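Local coordinates for protein putative polysaccharide binding proteins (DUF1812) (PDB 3GF8) that is probably a lipid-anchored outer-membrane component of bacterial fimbriae that takes part in their assembly or anchoring, and may bind polysaccharide, at residues Met80-Ala85 with Leu104-Lys109; Glu121-Gly126 with Ile146-Ile151. One frame throughout, in Å; residues are numbered along the deposited sequence.

Contact 1: residues Met80-Ala85 with Leu104-Lys109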
loop_
_atom_site.group_PDB
_atom_site.type_symbol
_atom_site.label_atom_id
_atom_site.label_comp_id
_atom_site.label_asym_id
_atom_site.label_seq_id
_atom_site.Cartn_x
_atom_site.Cartn_y
_atom_site.Cartn_z
HETATM N N MSE A 80 -6.153 -11.947 12.803
HETATM C CA MSE A 80 -5.823 -10.977 11.778
HETATM C C MSE A 80 -4.520 -11.444 11.154
HETATM O O MSE A 80 -3.960 -12.428 11.602
HETATM C CB MSE A 80 -5.789 -9.521 12.325
HETATM C CG MSE A 80 -4.854 -9.205 13.467
HETATM SE SE MSE A 80 -3.048 -8.949 12.917
HETATM C CE MSE A 80 -3.209 -7.411 11.696
ATOM N N ALA A 81 -4.064 -10.782 10.093
ATOM C CA ALA A 81 -2.811 -11.177 9.492
ATOM C C ALA A 81 -2.063 -10.008 8.862
ATOM O O ALA A 81 -2.643 -8.964 8.614
ATOM C CB ALA A 81 -3.030 -12.270 8.474
ATOM N N TRP A 82 -0.748 -10.195 8.682
ATOM C CA TRP A 82 0.057 -9.383 7.775
ATOM C C TRP A 82 0.636 -10.357 6.766
ATOM O O TRP A 82 1.088 -11.454 7.117
ATOM C CB TRP A 82 1.197 -8.687 8.502
ATOM C CG TRP A 82 0.805 -7.529 9.333
ATOM C CD1 TRP A 82 0.826 -7.457 10.704
ATOM C CD2 TRP A 82 0.348 -6.247 8.868
ATOM N NE1 TRP A 82 0.402 -6.210 11.112
ATOM C CE2 TRP A 82 0.109 -5.450 10.010
ATOM C CE3 TRP A 82 0.129 -5.693 7.595
ATOM C CZ2 TRP A 82 -0.349 -4.138 9.920
ATOM C CZ3 TRP A 82 -0.318 -4.396 7.503
ATOM C CH2 TRP A 82 -0.547 -3.623 8.651
ATOM N N ALA A 83 0.576 -9.972 5.498
ATOM C CA ALA A 83 1.004 -10.835 4.423
ATOM C C ALA A 83 2.048 -10.077 3.612
ATOM O O ALA A 83 1.953 -8.865 3.434
ATOM C CB ALA A 83 -0.195 -11.274 3.543
ATOM N N GLY A 84 3.043 -10.823 3.128
ATOM C CA GLY A 84 4.172 -10.240 2.426
ATOM C C GLY A 84 5.278 -9.586 3.254
ATOM O O GLY A 84 6.263 -9.177 2.666
ATOM N N ALA A 85 5.143 -9.481 4.593
ATOM C CA ALA A 85 6.099 -8.687 5.387
ATOM C C ALA A 85 7.414 -9.447 5.525
ATOM O O ALA A 85 7.450 -10.564 6.043
ATOM C CB ALA A 85 5.538 -8.278 6.770
ATOM N N LEU A 104 0.391 -4.534 18.660
ATOM C CA LEU A 104 0.881 -5.006 17.360
ATOM C C LEU A 104 0.980 -3.825 16.390
ATOM O O LEU A 104 -0.029 -3.171 16.083
ATOM C CB LEU A 104 -0.054 -6.073 16.763
ATOM C CG LEU A 104 0.470 -6.780 15.510
ATOM C CD1 LEU A 104 1.726 -7.472 15.876
ATOM C CD2 LEU A 104 -0.517 -7.779 14.924
ATOM N N LYS A 105 2.197 -3.543 15.933
ATOM C CA LYS A 105 2.414 -2.406 15.058
ATOM C C LYS A 105 3.442 -2.814 14.030
ATOM O O LYS A 105 4.319 -3.591 14.328
ATOM C CB LYS A 105 2.934 -1.238 15.863
ATOM C CG LYS A 105 2.071 -0.897 17.070
ATOM C CD LYS A 105 2.612 0.290 17.808
ATOM C CE LYS A 105 1.629 0.717 18.856
ATOM N NZ LYS A 105 2.307 1.517 19.849
ATOM N N LEU A 106 3.331 -2.261 12.831
ATOM C CA LEU A 106 4.237 -2.553 11.744
ATOM C C LEU A 106 4.841 -1.208 11.376
ATOM O O LEU A 106 4.131 -0.206 11.227
ATOM C CB LEU A 106 3.485 -3.194 10.598
ATOM C CG LEU A 106 4.260 -3.614 9.326
ATOM C CD1 LEU A 106 3.615 -4.792 8.635
ATOM C CD2 LEU A 106 4.351 -2.476 8.373
ATOM N N LYS A 107 6.162 -1.165 11.289
ATOM C CA LYS A 107 6.828 0.079 10.938
ATOM C C LYS A 107 7.760 -0.147 9.756
ATOM O O LYS A 107 8.558 -1.076 9.759
ATOM C CB LYS A 107 7.561 0.655 12.146
ATOM C CG LYS A 107 8.241 1.954 11.826
ATOM C CD LYS A 107 9.055 2.491 12.973
ATOM C CE LYS A 107 8.259 3.517 13.777
ATOM N NZ LYS A 107 9.014 4.019 14.954
ATOM N N LEU A 108 7.617 0.668 8.709
ATOM C CA LEU A 108 8.573 0.641 7.594
ATOM C C LEU A 108 9.930 1.084 8.138
ATOM O O LEU A 108 10.015 2.100 8.829
ATOM C CB LEU A 108 8.130 1.593 6.473
ATOM C CG LEU A 108 9.009 1.798 5.244
ATOM C CD1 LEU A 108 9.203 0.506 4.463
ATOM C CD2 LEU A 108 8.412 2.930 4.319
ATOM N N LYS A 109 10.974 0.302 7.871
ATOM C CA LYS A 109 12.306 0.629 8.332
ATOM C C LYS A 109 12.819 1.851 7.601
ATOM O O LYS A 109 12.608 1.994 6.382
ATOM C CB LYS A 109 13.251 -0.551 8.078
ATOM C CG LYS A 109 12.932 -1.790 8.954
ATOM C CD LYS A 109 13.993 -2.854 8.706
ATOM C CE LYS A 109 13.696 -4.179 9.333
ATOM N NZ LYS A 109 14.498 -5.252 8.664
HETATM O O HOH W 1 -0.023 -3.837 13.281
#

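Contact 2: residues Glu121-Gly126 with Ile146-Ile151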
loop_
_atom_site.group_PDB
_atom_site.type_symbol
_atom_site.label_atom_id
_atom_site.label_comp_id
_atom_site.label_asym_id
_atom_site.label_seq_id
_atom_site.Cartn_x
_atom_site.Cartn_y
_atom_site.Cartn_z
ATOM N N GLU A 121 8.946 -4.983 -0.745
ATOM C CA GLU A 121 8.096 -6.159 -0.966
ATOM C C GLU A 121 6.659 -5.805 -0.559
ATOM O O GLU A 121 6.412 -5.069 0.454
ATOM C CB GLU A 121 8.629 -7.386 -0.213
ATOM C CG GLU A 121 8.440 -7.378 1.307
ATOM C CD GLU A 121 9.510 -6.640 2.101
ATOM O OE1 GLU A 121 10.315 -5.900 1.523
ATOM O OE2 GLU A 121 9.550 -6.810 3.343
ATOM N N THR A 122 5.727 -6.257 -1.387
ATOM C CA THR A 122 4.343 -5.847 -1.299
ATOM C C THR A 122 3.757 -6.369 -0.004
ATOM O O THR A 122 4.011 -7.528 0.399
ATOM C CB THR A 122 3.534 -6.336 -2.495
ATOM O OG1 THR A 122 4.038 -5.681 -3.654
ATOM C CG2 THR A 122 2.022 -6.030 -2.333
ATOM N N LEU A 123 3.030 -5.457 0.649
ATOM C CA LEU A 123 2.477 -5.673 1.956
ATOM C C LEU A 123 0.938 -5.700 1.901
ATOM O O LEU A 123 0.329 -4.786 1.325
ATOM C CB LEU A 123 2.922 -4.549 2.889
ATOM C CG LEU A 123 2.454 -4.706 4.330
ATOM C CD1 LEU A 123 3.176 -5.899 4.966
ATOM C CD2 LEU A 123 2.719 -3.410 5.087
ATOM N N TRP A 124 0.340 -6.746 2.482
ATOM C CA TRP A 124 -1.126 -6.821 2.640
ATOM C C TRP A 124 -1.526 -6.917 4.106
ATOM O O TRP A 124 -0.855 -7.589 4.904
ATOM C CB TRP A 124 -1.732 -8.043 1.916
ATOM C CG TRP A 124 -1.664 -8.053 0.419
ATOM C CD1 TRP A 124 -2.638 -7.654 -0.446
ATOM C CD2 TRP A 124 -0.586 -8.550 -0.394
ATOM N NE1 TRP A 124 -2.226 -7.851 -1.749
ATOM C CE2 TRP A 124 -0.970 -8.391 -1.746
ATOM C CE3 TRP A 124 0.671 -9.091 -0.115
ATOM C CZ2 TRP A 124 -0.133 -8.744 -2.814
ATOM C CZ3 TRP A 124 1.502 -9.453 -1.186
ATOM C CH2 TRP A 124 1.084 -9.283 -2.514
ATOM N N TYR A 125 -2.644 -6.261 4.435
ATOM C CA TYR A 125 -3.238 -6.283 5.770
ATOM C C TYR A 125 -4.423 -7.236 5.771
ATOM O O TYR A 125 -5.248 -7.224 4.859
ATOM C CB TYR A 125 -3.677 -4.874 6.164
ATOM C CG TYR A 125 -4.512 -4.855 7.406
ATOM C CD1 TYR A 125 -3.924 -4.996 8.662
ATOM C CD2 TYR A 125 -5.898 -4.700 7.339
ATOM C CE1 TYR A 125 -4.693 -4.987 9.820
ATOM C CE2 TYR A 125 -6.679 -4.680 8.490
ATOM C CZ TYR A 125 -6.076 -4.845 9.731
ATOM O OH TYR A 125 -6.840 -4.851 10.864
ATOM N N GLY A 126 -4.483 -8.095 6.785
ATOM C CA GLY A 126 -5.540 -9.081 6.903
ATOM C C GLY A 126 -6.459 -8.599 7.973
ATOM O O GLY A 126 -6.048 -8.504 9.127
ATOM N N ILE A 146 -6.001 -6.597 2.201
ATOM C CA ILE A 146 -6.016 -5.254 1.634
ATOM C C ILE A 146 -4.584 -4.809 1.361
ATOM O O ILE A 146 -3.730 -4.834 2.268
ATOM C CB ILE A 146 -6.668 -4.285 2.650
ATOM C CG1 ILE A 146 -8.152 -4.665 2.855
ATOM C CG2 ILE A 146 -6.532 -2.817 2.199
ATOM C CD1 ILE A 146 -8.801 -3.854 3.864
ATOM N N ARG A 147 -4.322 -4.358 0.136
ATOM C CA ARG A 147 -2.980 -3.991 -0.240
ATOM C C ARG A 147 -2.653 -2.642 0.303
ATOM O O ARG A 147 -3.427 -1.695 0.133
ATOM C CB ARG A 147 -2.770 -4.023 -1.752
ATOM C CG ARG A 147 -1.330 -3.819 -2.120
ATOM C CD ARG A 147 -1.004 -4.239 -3.555
ATOM N NE ARG A 147 0.210 -3.568 -4.011
ATOM C CZ ARG A 147 0.755 -3.728 -5.204
ATOM N NH1 ARG A 147 0.195 -4.510 -6.114
ATOM N NH2 ARG A 147 1.867 -3.092 -5.501
ATOM N N ASP A 148 -1.495 -2.556 0.967
ATOM C CA ASP A 148 -1.102 -1.329 1.663
ATOM C C ASP A 148 0.012 -0.548 0.955
ATOM O O ASP A 148 0.179 0.674 1.165
ATOM C CB ASP A 148 -0.631 -1.685 3.087
ATOM C CG ASP A 148 -1.772 -1.785 4.096
ATOM O OD1 ASP A 148 -2.946 -1.510 3.761
ATOM O OD2 ASP A 148 -1.475 -2.142 5.253
ATOM N N THR A 149 0.810 -1.248 0.159
ATOM C CA THR A 149 1.902 -0.622 -0.551
ATOM C C THR A 149 1.425 -0.246 -1.964
ATOM O O THR A 149 0.666 -0.989 -2.606
ATOM C CB THR A 149 3.129 -1.514 -0.581
ATOM O OG1 THR A 149 2.756 -2.832 -0.964
ATOM C CG2 THR A 149 3.791 -1.546 0.792
ATOM N N LYS A 150 1.859 0.932 -2.418
ATOM C CA LYS A 150 1.345 1.531 -3.636
ATOM C C LYS A 150 2.518 1.914 -4.569
ATOM O O LYS A 150 3.464 2.616 -4.179
ATOM C CB LYS A 150 0.489 2.746 -3.268
ATOM C CG LYS A 150 -0.619 2.432 -2.291
ATOM C CD LYS A 150 -1.727 1.527 -2.917
ATOM C CE LYS A 150 -2.497 0.746 -1.861
ATOM N NZ LYS A 150 -3.713 0.035 -2.422
ATOM N N ILE A 151 2.452 1.443 -5.798
ATOM C CA ILE A 151 3.496 1.679 -6.757
ATOM C C ILE A 151 2.968 2.738 -7.713
ATOM O O ILE A 151 1.800 2.697 -8.121
ATOM C CB ILE A 151 3.883 0.374 -7.442
ATOM C CG1 ILE A 151 4.518 -0.561 -6.385
ATOM C CG2 ILE A 151 4.843 0.657 -8.594
ATOM C CD1 ILE A 151 4.959 -1.866 -6.886
HETATM O O HOH W 2 3.874 -2.927 -3.464
#

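Contact 1: residues Met80-Ala85 with Leu104-Lys109
L106 presses a methyl onto the flat indole of W82, a CH-pi contact that packs strand 75-83 against strand 105-108 in a fimbrillin-superfamily protein of the transthyretin clan. The strands do not pair here: no hydrogen bond joins the two segments directly, and the CA atoms of W82 and L106 stand 8.9 Å apart, so the gap is filled by side chains. The bump is L106 CD1, which lies 3.7 Å from the centroid of the W82 six-membered ring and only 17° off its normal. CG of L106 lies anti to the backbone N (chi1 -179°), with CD1 beyond it over the ring, while L106 CB settles 4.0 Å from W82 CZ2. A85 adds a second wall to the hollow that takes this methyl, its CB being 4.4 Å from L106 CD1. On the opposite face of the indole, CE of selenomethionine M80 lies above the plane, offset toward the rim, and SE of M80 meets CD2 of L104 tip to tip at 3.4 Å; both contacts belong to one of two modelled conformers and are less certain. Y125 approaches W82 edge-to-face from outside the two segments, and N185 also touches the indole. At the ring edge, in plane, a water accepts from W82 NE1 at 3.2 Å and donates a weak hydrogen bond to L104 O at 2.9 Å.

Contact 2: residues Glu121-Gly126 with Ile146-Ile151
T122 lies over one face of the R147 guanidinium, crossing the arginine at about a right angle: its CG2 is 3.5 Å from R147 NE, its OG1 is offset toward the rim, and I151 CD1 sits in plane at the edge. The same T122 methyl and R147 CG share one face of the W124 indole, whose plane is turned 60° from the guanidinium; Y22 meets this indole edge-to-face. R147 NE donates to T149 O at 3.0 Å, which helps fix the rotation of the group. A water links the hydroxyls of T122 and T149, with a weak bond from R147 NH2. Beneath these groups runs the antiparallel beta hairpin of strands 124-133 and 139-158. Y125 and I146 are its hydrogen-bonded pair, Y125 N to I146 O and I146 N to Y125 O both measuring 2.8 Å, and W124 faces R147 in the non-hydrogen-bonded pair. Where the second strand is interrupted, D148 N still reaches L123 O at 2.9 Å, but L123 N turns to a side chain, T149 OG1, at 3.1 Å and 170°. D148 OD2 packs against Y125 CB at 3.6 Å, while D148 OD1 accepts from N185 ND2.

How the contacts relate
The centres of contacts 1 and 2 lie about 9 Å apart, and strands 75-83 and 124-133 join them as antiparallel neighbours. Two probable hydrogen bonds tie residues 80-85 to 121-126: A81 O to G126 N at 2.7 Å and A83 O to W124 N at 2.8 Å. Strand 75-83, which carries one side of contact 1, thus lies beside the first strand of the hairpin of contact 2. W82 is one shared element, touched also by L123 and D148, and N185 serves both contacts. Near the G84 turn, G84 O makes a packing contact with E121 CG. Along the chain, contact 1 closes before contact 2 opens. No ligand or active site is identified at either contact.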